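Local coordinates for tyrosinase (Burkholderia thailandensis, PDB 5ZRD), which uses a pair of copper ions to hydroxylate monophenols to catechols, a monooxygenase reaction that it carries out efficiently at acidic pH, at residues Q62-K65 and P66-A69; A191-Q194 and T195-N199; F327-W330 and Q331-G335. All coordinates share one frame; numbering follows the deposited sequence.

Contact 1. Residues Q62-K65 and P66-A69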
ATOM      1  N   GLN A  62       5.086  -4.442 -17.499  1.00 34.53           N
ATOM      2  CA  GLN A  62       4.135  -3.754 -16.662  1.00 36.81           C
ATOM      3  C   GLN A  62       4.275  -4.221 -15.207  1.00 34.97           C
ATOM      4  O   GLN A  62       4.559  -5.355 -14.965  1.00 38.10           O
ATOM      5  CB  GLN A  62       2.721  -4.058 -17.129  1.00 39.11           C
ATOM      6  CG  GLN A  62       2.466  -3.611 -18.553  1.00 44.26           C
ATOM      7  CD  GLN A  62       1.042  -3.883 -18.965  1.00 49.58           C
ATOM      8  OE1 GLN A  62       0.809  -4.401 -20.055  1.00 56.43           O
ATOM      9  NE2 GLN A  62       0.093  -3.565 -18.084  1.00 48.50           N
ATOM     10  N   TYR A  63       4.050  -3.334 -14.250  1.00 35.08           N
ATOM     11  CA  TYR A  63       4.247  -3.612 -12.864  1.00 34.86           C
ATOM     12  C   TYR A  63       2.921  -3.563 -12.106  1.00 38.09           C
ATOM     13  O   TYR A  63       1.940  -3.004 -12.562  1.00 36.61           O
ATOM     14  CB  TYR A  63       5.207  -2.593 -12.256  1.00 36.98           C
ATOM     15  CG  TYR A  63       6.585  -2.676 -12.851  1.00 42.47           C
ATOM     16  CD1 TYR A  63       7.482  -3.656 -12.445  1.00 42.91           C
ATOM     17  CD2 TYR A  63       6.977  -1.804 -13.857  1.00 43.88           C
ATOM     18  CE1 TYR A  63       8.742  -3.757 -13.017  1.00 43.60           C
ATOM     19  CE2 TYR A  63       8.240  -1.880 -14.421  1.00 41.30           C
ATOM     20  CZ  TYR A  63       9.113  -2.871 -14.012  1.00 42.23           C
ATOM     21  OH  TYR A  63      10.335  -2.958 -14.587  1.00 43.89           O
ATOM     22  N   ARG A  64       2.958  -4.198 -10.947  1.00 39.95           N
ATOM     23  CA  ARG A  64       1.919  -4.139  -9.939  1.00 40.91           C
ATOM     24  C   ARG A  64       2.550  -3.513  -8.687  1.00 40.29           C
ATOM     25  O   ARG A  64       3.003  -4.210  -7.720  1.00 36.25           O
ATOM     26  CB  ARG A  64       1.349  -5.537  -9.671  1.00 40.69           C
ATOM     27  CG  ARG A  64       0.655  -6.191 -10.866  1.00 39.47           C
ATOM     28  CD  ARG A  64       0.377  -7.671 -10.613  1.00 35.62           C
ATOM     29  NE  ARG A  64      -0.059  -8.389 -11.793  1.00 34.53           N
ATOM     30  CZ  ARG A  64      -1.266  -8.921 -11.973  1.00 35.95           C
ATOM     31  NH1 ARG A  64      -2.203  -8.727 -11.063  1.00 34.18           N
ATOM     32  NH2 ARG A  64      -1.527  -9.628 -13.071  1.00 31.94           N
ATOM     33  N   LYS A  65       2.604  -2.176  -8.746  1.00 42.51           N
ATOM     34  CA  LYS A  65       3.264  -1.362  -7.732  1.00 43.84           C
ATOM     35  C   LYS A  65       2.735  -1.716  -6.338  1.00 39.76           C
ATOM     36  O   LYS A  65       3.529  -1.800  -5.399  1.00 36.61           O
ATOM     37  CB  LYS A  65       3.140   0.136  -8.058  1.00 53.20           C
ATOM     38  CG  LYS A  65       4.262   0.685  -8.935  1.00 62.09           C
ATOM     39  CD  LYS A  65       5.627   0.668  -8.219  1.00 80.52           C
ATOM     40  CE  LYS A  65       6.762   0.001  -8.980  1.00 82.47           C
ATOM     41  NZ  LYS A  65       7.486   0.967  -9.843  1.00 84.82           N
ATOM     42  N   PRO A  66       1.402  -1.925  -6.196  1.00 35.04           N
ATOM     43  CA  PRO A  66       0.937  -2.226  -4.847  1.00 34.99           C
ATOM     44  C   PRO A  66       1.409  -3.615  -4.398  1.00 37.11           C
ATOM     45  O   PRO A  66       1.726  -3.790  -3.230  1.00 42.65           O
ATOM     46  CB  PRO A  66      -0.580  -2.048  -4.867  1.00 35.84           C
ATOM     47  CG  PRO A  66      -0.888  -1.364  -6.199  1.00 35.91           C
ATOM     48  CD  PRO A  66       0.300  -1.610  -7.106  1.00 33.90           C
ATOM     49  N   VAL A  67       1.558  -4.559  -5.314  1.00 39.48           N
ATOM     50  CA  VAL A  67       2.131  -5.885  -4.961  1.00 38.48           C
ATOM     51  C   VAL A  67       3.622  -5.737  -4.620  1.00 34.92           C
ATOM     52  O   VAL A  67       4.100  -6.345  -3.651  1.00 31.75           O
ATOM     53  CB  VAL A  67       1.932  -6.935  -6.075  1.00 35.11           C
ATOM     54  CG1 VAL A  67       2.635  -8.232  -5.766  1.00 38.07           C
ATOM     55  CG2 VAL A  67       0.476  -7.219  -6.367  1.00 38.30           C
ATOM     56  N   ASP A  68       4.377  -5.013  -5.434  1.00 36.99           N
ATOM     57  CA  ASP A  68       5.837  -4.892  -5.174  1.00 37.83           C
ATOM     58  C   ASP A  68       6.131  -4.401  -3.784  1.00 40.72           C
ATOM     59  O   ASP A  68       7.169  -4.756  -3.184  1.00 42.19           O
ATOM     60  CB  ASP A  68       6.484  -3.931  -6.135  1.00 37.78           C
ATOM     61  CG  ASP A  68       6.375  -4.371  -7.579  1.00 38.47           C
ATOM     62  OD1 ASP A  68       6.475  -5.591  -7.860  1.00 42.20           O
ATOM     63  OD2 ASP A  68       6.212  -3.469  -8.428  1.00 41.77           O
ATOM     64  N   ALA A  69       5.198  -3.599  -3.262  1.00 39.92           N
ATOM     65  CA  ALA A  69       5.360  -2.922  -1.980  1.00 41.52           C
ATOM     66  C   ALA A  69       4.881  -3.772  -0.802  1.00 39.71           C
ATOM     67  O   ALA A  69       5.103  -3.365   0.345  1.00 40.15           O
ATOM     68  CB  ALA A  69       4.605  -1.620  -2.016  1.00 44.70           C
TER
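The side chain of Asp68 folds back over the start of its own helical turn and meets Tyr63 and Lys65 with a single carboxylate. CG stands beside the backbone N (chi1 -62°), which carries the carboxylate back toward the preceding residues. There Asp68 OD2 lies 3.6 Å from Lys65 CE, where the bent lysine chain passes obliquely across the carboxylate. The ammonium group stays farther off, Lys65 NZ being 4.8 Å from Asp68 OD2, so the opposite charges probably attract without forming a salt bridge. Asp68 OD2 also approaches Tyr63 CB at 4.1 Å, while the other oxygen, OD1, is hydrogen-bonded to the hydroxyl of Tyr78. This is the entry to the short helix 65-68: Arg64 occupies the N-cap position, and its carbonyl opens the helical bonding, Asp68 N reaching Arg64 O at 2.8 Å with an N-H...O angle of 162°. Pro66 suits the first turn, since its ring nitrogen has no hydrogen to offer and none is needed there. One residue on, Ala69 N bonds to Lys65 O at 3.3 Å, and the methyl of Ala69 packs against Ala69 of a third subunit, a place a small side chain suits. Val67 turns one branch back, Val67 CG2 resting 3.8 Å from Arg64 CB. Beyond that point the arginine runs extended from CG to NE and leaves the turn: its guanidinium group bonds to the carbonyl of Phe361 and forms a salt bridge with Asp74 of a second subunit. The hydroxyl of Tyr63 is likewise engaged away from the turn, by Asp160.

Contact 2. Residues A191-Q194 and T195-N199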
ATOM      1  N   ALA A 191      26.774  -5.371 -11.750  1.00 38.71           N
ATOM      2  CA  ALA A 191      26.474  -6.328 -12.826  1.00 36.45           C
ATOM      3  C   ALA A 191      27.350  -6.001 -14.039  1.00 34.22           C
ATOM      4  O   ALA A 191      27.933  -6.900 -14.670  1.00 32.99           O
ATOM      5  CB  ALA A 191      25.007  -6.318 -13.170  1.00 36.48           C
ATOM      6  N   LEU A 192      27.443  -4.719 -14.344  1.00 33.42           N
ATOM      7  CA  LEU A 192      28.204  -4.247 -15.496  1.00 39.52           C
ATOM      8  C   LEU A 192      29.692  -4.571 -15.313  1.00 40.71           C
ATOM      9  O   LEU A 192      30.344  -5.095 -16.232  1.00 39.64           O
ATOM     10  CB  LEU A 192      28.000  -2.738 -15.650  1.00 42.99           C
ATOM     11  CG  LEU A 192      28.773  -2.073 -16.784  1.00 43.58           C
ATOM     12  CD1 LEU A 192      28.498  -2.752 -18.109  1.00 39.80           C
ATOM     13  CD2 LEU A 192      28.389  -0.607 -16.860  1.00 48.19           C
ATOM     14  N   GLU A 193      30.191  -4.275 -14.129  1.00 41.68           N
ATOM     15  CA  GLU A 193      31.561  -4.591 -13.780  1.00 48.44           C
ATOM     16  C   GLU A 193      31.809  -6.090 -14.014  1.00 46.19           C
ATOM     17  O   GLU A 193      32.746  -6.426 -14.747  1.00 48.41           O
ATOM     18  CB  GLU A 193      31.866  -4.170 -12.340  1.00 52.26           C
ATOM     19  CG  GLU A 193      33.313  -4.446 -11.932  1.00 65.05           C
ATOM     20  CD  GLU A 193      34.372  -3.562 -12.584  1.00 69.61           C
ATOM     21  OE1 GLU A 193      34.969  -2.735 -11.860  1.00 82.48           O
ATOM     22  OE2 GLU A 193      34.599  -3.688 -13.812  1.00 67.61           O
ATOM     23  N   GLN A 194      30.962  -6.968 -13.449  1.00 47.42           N
ATOM     24  CA  GLN A 194      31.150  -8.458 -13.558  1.00 54.67           C
ATOM     25  C   GLN A 194      31.060  -8.900 -15.024  1.00 48.72           C
ATOM     26  O   GLN A 194      31.812  -9.744 -15.482  1.00 44.07           O
ATOM     27  CB  GLN A 194      30.145  -9.250 -12.704  1.00 67.10           C
ATOM     28  CG  GLN A 194      30.289  -9.066 -11.185  1.00 84.15           C
ATOM     29  CD  GLN A 194      31.661  -8.635 -10.696  1.00104.63           C
ATOM     30  OE1 GLN A 194      31.877  -7.480 -10.308  1.00111.15           O
ATOM     31  NE2 GLN A 194      32.612  -9.562 -10.710  1.00101.40           N
ATOM     32  N   THR A 195      30.158  -8.293 -15.762  1.00 42.07           N
ATOM     33  CA  THR A 195      30.048  -8.545 -17.172  1.00 42.74           C
ATOM     34  C   THR A 195      31.354  -8.222 -17.914  1.00 45.19           C
ATOM     35  O   THR A 195      31.722  -8.943 -18.833  1.00 45.39           O
ATOM     36  CB  THR A 195      28.872  -7.739 -17.729  1.00 37.21           C
ATOM     37  OG1 THR A 195      27.704  -8.475 -17.402  1.00 37.83           O
ATOM     38  CG2 THR A 195      28.941  -7.510 -19.210  1.00 35.30           C
ATOM     39  N   LYS A 196      32.006  -7.109 -17.585  1.00 49.93           N
ATOM     40  CA  LYS A 196      33.205  -6.673 -18.339  1.00 52.11           C
ATOM     41  C   LYS A 196      34.400  -7.602 -18.051  1.00 41.72           C
ATOM     42  O   LYS A 196      35.141  -7.936 -18.956  1.00 37.79           O
ATOM     43  CB  LYS A 196      33.511  -5.200 -18.041  1.00 53.25           C
ATOM     44  CG  LYS A 196      32.823  -4.240 -19.002  1.00 58.88           C
ATOM     45  CD  LYS A 196      32.326  -2.962 -18.375  1.00 68.15           C
ATOM     46  CE  LYS A 196      33.422  -1.977 -18.027  1.00 74.62           C
ATOM     47  NZ  LYS A 196      32.849  -0.646 -17.718  1.00 80.89           N
ATOM     48  N   ILE A 197      34.533  -8.023 -16.798  1.00 40.60           N
ATOM     49  CA  ILE A 197      35.568  -8.944 -16.356  1.00 42.16           C
ATOM     50  C   ILE A 197      35.349 -10.276 -17.085  1.00 41.09           C
ATOM     51  O   ILE A 197      36.215 -10.719 -17.845  1.00 42.06           O
ATOM     52  CB  ILE A 197      35.541  -9.085 -14.818  1.00 46.34           C
ATOM     53  CG1 ILE A 197      35.909  -7.764 -14.129  1.00 52.79           C
ATOM     54  CG2 ILE A 197      36.433 -10.220 -14.324  1.00 45.57           C
ATOM     55  CD1 ILE A 197      35.674  -7.754 -12.610  1.00 50.84           C
ATOM     56  N   HIS A 198      34.145 -10.833 -16.931  1.00 39.62           N
ATOM     57  CA  HIS A 198      33.729 -12.080 -17.580  1.00 37.32           C
ATOM     58  C   HIS A 198      33.989 -12.030 -19.095  1.00 37.54           C
ATOM     59  O   HIS A 198      34.621 -12.957 -19.671  1.00 38.45           O
ATOM     60  CB  HIS A 198      32.261 -12.428 -17.255  1.00 39.42           C
ATOM     61  CG  HIS A 198      31.818 -13.661 -17.964  1.00 34.43           C
ATOM     62  ND1 HIS A 198      31.755 -14.901 -17.339  1.00 33.93           N
ATOM     63  CD2 HIS A 198      31.517 -13.855 -19.268  1.00 32.79           C
ATOM     64  CE1 HIS A 198      31.388 -15.804 -18.228  1.00 35.02           C
ATOM     65  NE2 HIS A 198      31.262 -15.186 -19.443  1.00 32.99           N
ATOM     66  N   ASN A 199      33.549 -10.977 -19.760  1.00 35.71           N
ATOM     67  CA  ASN A 199      33.685 -10.968 -21.222  1.00 38.62           C
ATOM     68  C   ASN A 199      35.154 -10.799 -21.657  1.00 47.65           C
ATOM     69  O   ASN A 199      35.518 -11.248 -22.749  1.00 41.66           O
ATOM     70  CB  ASN A 199      32.787  -9.908 -21.850  1.00 35.34           C
ATOM     71  CG  ASN A 199      31.320 -10.295 -21.782  1.00 38.82           C
ATOM     72  OD1 ASN A 199      30.979 -11.415 -21.385  1.00 35.71           O
ATOM     73  ND2 ASN A 199      30.445  -9.395 -22.199  1.00 36.61           N
TER
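Thr195 stands one turn beyond Ala191, and its backbone N donates to Ala191 O over 2.8 Å. Its hydroxyl is satisfied outside the helix: OG1, beside the backbone N (chi1 -80°), bonds to the carbonyl of Leu185 and to the hydroxyl of Ser183. A short side chain ending in a hydroxyl therefore suits this buried position. The next carbonyls are taken in order, Lys196 N meeting Leu192 O at 2.9 Å and Ile197 N meeting Glu193 O at 3.2 Å. Glu193 O has a second, weak donor in Lys196 N. Apart from that weak i to i+3 branch, these are the i to i+4 bonds of an alpha-helix, here running through most of helix 189-200 in the tyrosinase central domain, and they continue as His198 N donates to Gln194 O (3.0 Å, 163° at the hydrogen). The side chains meet through their aliphatic parts. Lys196 CD lies 3.8 Å from Leu192 CD1, and Ile197 CD1 comes within 4.1 Å of Glu193 CG; Leu192 also packs on Pro189 of a third subunit. Glu193 and Lys196 remain apart, with OE2 of the glutamate 5.3 Å from NZ of the lysine, where any attraction is probably modest. On the side facing the protein, His198 sends NE2 to the carbonyl of Pro181, and the amide oxygen of Asn199 accepts the backbone N-H of Ser183.

Contact 3. Residues F327-W330 and Q331-G335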
ATOM      1  N   PHE A 327       5.422 -29.683 -30.446  1.00 25.89           N
ATOM      2  CA  PHE A 327       4.026 -29.624 -30.015  1.00 27.34           C
ATOM      3  C   PHE A 327       3.124 -30.226 -31.104  1.00 30.54           C
ATOM      4  O   PHE A 327       2.213 -30.986 -30.806  1.00 33.82           O
ATOM      5  CB  PHE A 327       3.676 -28.177 -29.683  1.00 26.57           C
ATOM      6  CG  PHE A 327       2.253 -27.896 -29.299  1.00 25.39           C
ATOM      7  CD1 PHE A 327       1.393 -28.897 -28.868  1.00 28.41           C
ATOM      8  CD2 PHE A 327       1.765 -26.610 -29.378  1.00 28.18           C
ATOM      9  CE1 PHE A 327       0.084 -28.609 -28.499  1.00 26.44           C
ATOM     10  CE2 PHE A 327       0.457 -26.313 -28.988  1.00 30.32           C
ATOM     11  CZ  PHE A 327      -0.368 -27.315 -28.526  1.00 28.27           C
ATOM     12  N   TRP A 328       3.399 -29.926 -32.367  1.00 31.57           N
ATOM     13  CA  TRP A 328       2.559 -30.394 -33.486  1.00 34.60           C
ATOM     14  C   TRP A 328       2.761 -31.905 -33.716  1.00 32.40           C
ATOM     15  O   TRP A 328       1.797 -32.629 -33.974  1.00 31.56           O
ATOM     16  CB  TRP A 328       2.853 -29.571 -34.757  1.00 30.67           C
ATOM     17  CG  TRP A 328       2.078 -30.015 -35.958  1.00 30.28           C
ATOM     18  CD1 TRP A 328       2.584 -30.586 -37.088  1.00 30.20           C
ATOM     19  CD2 TRP A 328       0.650 -29.971 -36.135  1.00 29.66           C
ATOM     20  NE1 TRP A 328       1.568 -30.902 -37.949  1.00 30.67           N
ATOM     21  CE2 TRP A 328       0.375 -30.526 -37.403  1.00 29.18           C
ATOM     22  CE3 TRP A 328      -0.418 -29.542 -35.350  1.00 29.42           C
ATOM     23  CZ2 TRP A 328      -0.913 -30.624 -37.915  1.00 27.22           C
ATOM     24  CZ3 TRP A 328      -1.697 -29.637 -35.857  1.00 30.62           C
ATOM     25  CH2 TRP A 328      -1.936 -30.162 -37.127  1.00 27.71           C
ATOM     26  N   VAL A 329       4.003 -32.371 -33.590  1.00 28.78           N
ATOM     27  CA  VAL A 329       4.283 -33.792 -33.660  1.00 30.28           C
ATOM     28  C   VAL A 329       3.560 -34.551 -32.544  1.00 29.69           C
ATOM     29  O   VAL A 329       3.057 -35.606 -32.801  1.00 29.34           O
ATOM     30  CB  VAL A 329       5.787 -34.095 -33.590  1.00 33.11           C
ATOM     31  CG1 VAL A 329       6.034 -35.578 -33.366  1.00 35.23           C
ATOM     32  CG2 VAL A 329       6.503 -33.627 -34.843  1.00 31.28           C
ATOM     33  N   TRP A 330       3.513 -34.013 -31.327  1.00 30.65           N
ATOM     34  CA  TRP A 330       2.871 -34.665 -30.236  1.00 28.84           C
ATOM     35  C   TRP A 330       1.372 -34.717 -30.530  1.00 30.06           C
ATOM     36  O   TRP A 330       0.724 -35.704 -30.200  1.00 26.71           O
ATOM     37  CB  TRP A 330       3.154 -33.953 -28.900  1.00 30.38           C
ATOM     38  CG  TRP A 330       2.369 -34.491 -27.738  1.00 28.12           C
ATOM     39  CD1 TRP A 330       2.725 -35.510 -26.908  1.00 27.53           C
ATOM     40  CD2 TRP A 330       1.066 -34.063 -27.304  1.00 27.74           C
ATOM     41  NE1 TRP A 330       1.748 -35.728 -25.976  1.00 28.69           N
ATOM     42  CE2 TRP A 330       0.721 -34.849 -26.192  1.00 26.99           C
ATOM     43  CE3 TRP A 330       0.151 -33.111 -27.762  1.00 29.47           C
ATOM     44  CZ2 TRP A 330      -0.501 -34.720 -25.549  1.00 27.80           C
ATOM     45  CZ3 TRP A 330      -1.046 -32.950 -27.099  1.00 27.71           C
ATOM     46  CH2 TRP A 330      -1.378 -33.768 -26.024  1.00 29.07           C
ATOM     47  N   GLN A 331       0.844 -33.633 -31.088  1.00 32.33           N
ATOM     48  CA  GLN A 331      -0.606 -33.567 -31.430  1.00 32.65           C
ATOM     49  C   GLN A 331      -0.908 -34.674 -32.429  1.00 33.92           C
ATOM     50  O   GLN A 331      -1.850 -35.393 -32.229  1.00 29.08           O
ATOM     51  CB  GLN A 331      -1.011 -32.229 -32.023  1.00 29.58           C
ATOM     52  CG  GLN A 331      -1.149 -31.140 -30.976  1.00 30.04           C
ATOM     53  CD  GLN A 331      -1.468 -29.778 -31.552  1.00 29.72           C
ATOM     54  OE1 GLN A 331      -0.570 -29.034 -31.945  1.00 29.19           O
ATOM     55  NE2 GLN A 331      -2.749 -29.417 -31.550  1.00 25.54           N
ATOM     56  N   LYS A 332      -0.016 -34.874 -33.399  1.00 38.51           N
ATOM     57  CA  LYS A 332      -0.219 -35.894 -34.472  1.00 38.95           C
ATOM     58  C   LYS A 332      -0.082 -37.315 -33.913  1.00 40.46           C
ATOM     59  O   LYS A 332      -0.938 -38.151 -34.165  1.00 37.55           O
ATOM     60  CB  LYS A 332       0.804 -35.732 -35.600  1.00 42.50           C
ATOM     61  CG  LYS A 332       0.672 -34.482 -36.468  1.00 45.51           C
ATOM     62  CD  LYS A 332       0.744 -34.745 -37.982  1.00 51.26           C
ATOM     63  CE  LYS A 332       2.125 -35.033 -38.550  1.00 58.76           C
ATOM     64  NZ  LYS A 332       3.222 -34.311 -37.844  1.00 60.13           N
ATOM     65  N   GLN A 333       1.011 -37.582 -33.178  1.00 38.89           N
ATOM     66  CA  GLN A 333       1.295 -38.907 -32.666  1.00 33.23           C
ATOM     67  C   GLN A 333       0.272 -39.275 -31.582  1.00 32.50           C
ATOM     68  O   GLN A 333       0.170 -40.442 -31.300  1.00 33.66           O
ATOM     69  CB  GLN A 333       2.703 -39.041 -32.078  1.00 34.57           C
ATOM     70  CG  GLN A 333       3.846 -38.946 -33.090  1.00 35.87           C
ATOM     71  CD  GLN A 333       5.194 -39.262 -32.468  1.00 36.53           C
ATOM     72  OE1 GLN A 333       5.271 -39.603 -31.293  1.00 37.06           O
ATOM     73  NE2 GLN A 333       6.274 -39.184 -33.244  1.00 32.68           N
ATOM     74  N   THR A 334      -0.483 -38.354 -30.970  1.00 29.57           N
ATOM     75  CA  THR A 334      -1.310 -38.755 -29.830  1.00 32.06           C
ATOM     76  C   THR A 334      -2.795 -38.484 -30.082  1.00 30.40           C
ATOM     77  O   THR A 334      -3.587 -38.700 -29.182  1.00 30.36           O
ATOM     78  CB  THR A 334      -0.946 -38.059 -28.497  1.00 33.95           C
ATOM     79  OG1 THR A 334      -1.235 -36.657 -28.570  1.00 30.03           O
ATOM     80  CG2 THR A 334       0.487 -38.291 -28.065  1.00 32.25           C
ATOM     81  N   GLY A 335      -3.162 -37.942 -31.234  1.00 32.85           N
ATOM     82  CA  GLY A 335      -4.564 -37.763 -31.576  1.00 33.89           C
ATOM     83  C   GLY A 335      -5.112 -36.420 -31.163  1.00 33.34           C
ATOM     84  O   GLY A 335      -6.338 -36.299 -31.035  1.00 34.61           O
TER
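Gln331 reaches back one turn between Phe327 and Trp328, near the C-terminal end of helix 315-334, which also carries the copper ligand His320 of the tyrosinase dicopper centre. Gln331 CB lies 3.4 Å from Trp328 O, and Gln331 CG the same distance from Phe327 O. With CG beside the backbone N (chi1 -77°) and the chain extended beyond it, the amide is carried over the phenyl ring of Phe327: Gln331 CD is 3.6 Å from Phe327 CE1, and the two planes, only 19° apart, are stacked. At the tip, Gln331 OE1 sits over the ring face toward its rim, and also meets the edge of the indole, 3.4 Å from Trp328 CE3, the indole standing perpendicular to the amide. OE1 accepts a hydrogen bond from Arg95 of helix 90-108, while NE2 donates to the carbonyls of Ile390 and His336. A glutamine suits this buried place because its flat amide can stack on an aromatic ring and still satisfy both polar ends. Aliphatic carbons also reach the rings: Lys332 CG makes a CH-pi contact 4.2 Å from the centroid of the five-membered ring of Trp328. The chain of Gln333 runs alongside Val329, its NE2 hydrogen-bonded to Asp406 O. The helix closes in a Schellman motif at Gly335, whose positive phi of 91° is readily adopted by a residue without a side chain. Just before it, Thr334 CG2 lies over Trp330, 3.8 Å from the centroid of the five-membered ring, while the indole NE1 donates to Ala247 O.

How the contacts relate
All three are local contacts on or at the start of helices within the tyrosinase central domain, but each belongs to a different helix and none touches another. Contact 3 is the buried one, joining helix 315-334 to helices 90-108 and 250-254; its aromatic rings and stacked amide fit a setting where polar groups need protein partners. Contacts 1 and 2 are only partly buried. Contact 1, a helix start, makes an intersubunit salt bridge, whereas contact 2, within a helix, touches a neighbouring subunit only through apolar Leu192 and keeps polar anchors facing the protein. Contacts 2 and 3 lie on opposite sides of the chain's centre, their centres about 44 Å apart.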